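PDB 6CGK: effector protein Lem4 (lpg1101) from Legionella pneumophila subsp. pneumophila, which acts as a membrane-associated protein tyrosine phosphatase, a translocated effector whose catalytic haloacid dehalogenase (HAD) domain makes up this chain. Local coordinates for residues D80-L84 with F192-L196. The protein carries 1 engineered substitution. Sequence-based numbering, arbitrary orientation.
Sequences DVNKL and FKEIL
The CD1-CE1 side of the Phe192 ring meets Asp80, Val81 and Leu84. Phe192 CE1 lies 3.5 Å from the beta carbon of Asp80 (CB), so the acidic residue takes part through its methylene and not its carboxylate. Val81 CG2 sits at the edge of the ring, in its plane, 3.9 Å from Phe192 CD1, while Leu84 comes from the opposite direction and puts CD1 4.0 Å from Phe192 CE1. With CG anti to the backbone N (chi1 -166°), the phenyl group extends toward these partners.

In the Rossmann-like HAD domain, the C-terminal end of helix 72-82, with Leu84 just beyond it, packs on helix 188-198 beside the central parallel sheet, well away from the magnesium site. Val81 also touches Ile90 of strand 89-93, and Ile195 rests on Val88 and Phe149, in the loops that lead into strands 89-93 and 150-154.

Purely aliphatic contacts make up the rest. Val81 CG2 meets Ile195 CD1 at 3.7 Å, the two side chains crossing at about a right angle. Leu84 CD1 touches Ile195 CG2 at 3.9 Å. More loosely, Leu84 CD1 lies 4.2 Å from Leu196 CD2. No hydrogen bond joins the two segments.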
ATOM      1  N   ASP A  80      10.076   1.324   7.945  1.00 40.25           N
ATOM      2  CA  ASP A  80      11.295   0.554   7.700  1.00 41.90           C
ATOM      3  C   ASP A  80      11.542   0.370   6.210  1.00 35.78           C
ATOM      4  O   ASP A  80      12.690   0.490   5.746  1.00 40.38           O
ATOM      5  CB  ASP A  80      11.225  -0.819   8.371  1.00 40.48           C
ATOM      6  CG  ASP A  80      11.375  -0.758   9.887  1.00 49.98           C
ATOM      7  OD1 ASP A  80      11.916   0.237  10.441  1.00 51.52           O
ATOM      8  OD2 ASP A  80      10.946  -1.744  10.525  1.00 55.79           O
ATOM      9  N   VAL A  81      10.499   0.018   5.450  1.00 34.53           N
ATOM     10  CA  VAL A  81      10.687  -0.245   4.022  1.00 31.22           C
ATOM     11  C   VAL A  81      10.979   1.055   3.278  1.00 31.42           C
ATOM     12  O   VAL A  81      11.720   1.054   2.295  1.00 32.71           O
ATOM     13  CB  VAL A  81       9.455  -0.975   3.435  1.00 35.88           C
ATOM     14  CG1 VAL A  81       9.597  -1.136   1.911  1.00 34.10           C
ATOM     15  CG2 VAL A  81       9.291  -2.343   4.069  1.00 35.85           C
ATOM     16  N   ASN A  82      10.417   2.186   3.730  1.00 34.15           N
ATOM     17  CA  ASN A  82      10.790   3.481   3.152  1.00 32.11           C
ATOM     18  C   ASN A  82      12.298   3.681   3.162  1.00 36.32           C
ATOM     19  O   ASN A  82      12.865   4.291   2.242  1.00 38.24           O
ATOM     20  CB  ASN A  82      10.134   4.626   3.934  1.00 34.95           C
ATOM     21  CG  ASN A  82       8.750   4.997   3.417  1.00 33.41           C
ATOM     22  OD1 ASN A  82       8.355   4.676   2.284  1.00 32.96           O
ATOM     23  ND2 ASN A  82       7.986   5.684   4.271  1.00 33.44           N
ATOM     24  N   LYS A  83      12.972   3.210   4.216  1.00 44.23           N
ATOM     25  CA  LYS A  83      14.417   3.406   4.293  1.00 40.56           C
ATOM     26  C   LYS A  83      15.161   2.542   3.276  1.00 39.44           C
ATOM     27  O   LYS A  83      16.317   2.839   2.970  1.00 41.68           O
ATOM     28  CB  LYS A  83      14.933   3.123   5.711  1.00 46.11           C
ATOM     29  CG  LYS A  83      14.382   4.074   6.813  1.00 45.79           C
ATOM     30  CD  LYS A  83      14.716   3.572   8.239  1.00 50.96           C
ATOM     31  CE  LYS A  83      14.313   4.535   9.358  1.00 57.39           C
ATOM     32  NZ  LYS A  83      12.883   4.342   9.799  1.00 66.13           N
ATOM     33  N   LEU A  84      14.523   1.494   2.746  1.00 35.28           N
ATOM     34  CA  LEU A  84      15.150   0.678   1.712  1.00 39.33           C
ATOM     35  C   LEU A  84      14.989   1.266   0.321  1.00 43.57           C
ATOM     36  O   LEU A  84      15.470   0.663  -0.642  1.00 43.89           O
ATOM     37  CB  LEU A  84      14.574  -0.738   1.714  1.00 40.29           C
ATOM     38  CG  LEU A  84      14.653  -1.529   3.019  1.00 41.37           C
ATOM     39  CD1 LEU A  84      13.949  -2.867   2.804  1.00 40.08           C
ATOM     40  CD2 LEU A  84      16.102  -1.723   3.450  1.00 44.83           C
ATOM     41  N   PHE A 192       9.134  -8.163   6.560  1.00 39.89           N
ATOM     42  CA  PHE A 192      10.382  -7.426   6.440  1.00 38.63           C
ATOM     43  C   PHE A 192      11.545  -8.388   6.301  1.00 41.66           C
ATOM     44  O   PHE A 192      12.451  -8.174   5.484  1.00 46.36           O
ATOM     45  CB  PHE A 192      10.577  -6.507   7.646  1.00 39.80           C
ATOM     46  CG  PHE A 192      11.643  -5.485   7.441  1.00 40.91           C
ATOM     47  CD1 PHE A 192      11.425  -4.397   6.616  1.00 48.62           C
ATOM     48  CD2 PHE A 192      12.878  -5.618   8.053  1.00 42.51           C
ATOM     49  CE1 PHE A 192      12.419  -3.459   6.407  1.00 42.67           C
ATOM     50  CE2 PHE A 192      13.864  -4.679   7.849  1.00 42.42           C
ATOM     51  CZ  PHE A 192      13.622  -3.594   7.030  1.00 40.78           C
ATOM     52  N   LYS A 193      11.530  -9.469   7.078  1.00 42.14           N
ATOM     53  CA  LYS A 193      12.566 -10.476   6.920  1.00 47.62           C
ATOM     54  C   LYS A 193      12.543 -11.050   5.505  1.00 49.12           C
ATOM     55  O   LYS A 193      13.599 -11.283   4.908  1.00 47.65           O
ATOM     56  CB  LYS A 193      12.393 -11.569   7.976  1.00 46.74           C
ATOM     57  CG  LYS A 193      13.415 -12.675   7.865  1.00 54.22           C
ATOM     58  CD  LYS A 193      13.144 -13.779   8.856  1.00 58.80           C
ATOM     59  CE  LYS A 193      13.218 -13.281  10.281  1.00 60.68           C
ATOM     60  NZ  LYS A 193      13.622 -14.410  11.158  1.00 65.96           N
ATOM     61  N   GLU A 194      11.344 -11.246   4.939  1.00 44.90           N
ATOM     62  CA  GLU A 194      11.235 -11.792   3.586  1.00 42.32           C
ATOM     63  C   GLU A 194      11.840 -10.847   2.550  1.00 39.41           C
ATOM     64  O   GLU A 194      12.530 -11.292   1.624  1.00 43.96           O
ATOM     65  CB  GLU A 194       9.768 -12.085   3.239  1.00 43.29           C
ATOM     66  CG  GLU A 194       9.084 -13.183   4.073  1.00 48.09           C
ATOM     67  CD  GLU A 194       7.634 -13.464   3.629  1.00 58.20           C
ATOM     68  OE1 GLU A 194       7.019 -12.597   2.954  1.00 45.54           O
ATOM     69  OE2 GLU A 194       7.110 -14.554   3.959  1.00 62.34           O
ATOM     70  N   ILE A 195      11.587  -9.541   2.676  1.00 37.93           N
ATOM     71  CA  ILE A 195      12.241  -8.586   1.781  1.00 37.53           C
ATOM     72  C   ILE A 195      13.756  -8.739   1.864  1.00 42.13           C
ATOM     73  O   ILE A 195      14.436  -8.948   0.855  1.00 39.51           O
ATOM     74  CB  ILE A 195      11.820  -7.146   2.109  1.00 36.06           C
ATOM     75  CG1 ILE A 195      10.337  -6.938   1.824  1.00 34.63           C
ATOM     76  CG2 ILE A 195      12.656  -6.171   1.308  1.00 41.02           C
ATOM     77  CD1 ILE A 195       9.800  -5.626   2.399  1.00 34.97           C
ATOM     78  N   LEU A 196      14.308  -8.639   3.075  1.00 43.26           N
ATOM     79  CA  LEU A 196      15.762  -8.661   3.224  1.00 42.03           C
ATOM     80  C   LEU A 196      16.353  -9.985   2.757  1.00 43.72           C
ATOM     81  O   LEU A 196      17.463 -10.021   2.208  1.00 46.52           O
ATOM     82  CB  LEU A 196      16.149  -8.405   4.684  1.00 51.12           C
ATOM     83  CG  LEU A 196      15.846  -7.030   5.273  1.00 50.82           C
ATOM     84  CD1 LEU A 196      16.503  -6.912   6.642  1.00 47.69           C
ATOM     85  CD2 LEU A 196      16.343  -5.933   4.354  1.00 51.32           C
TER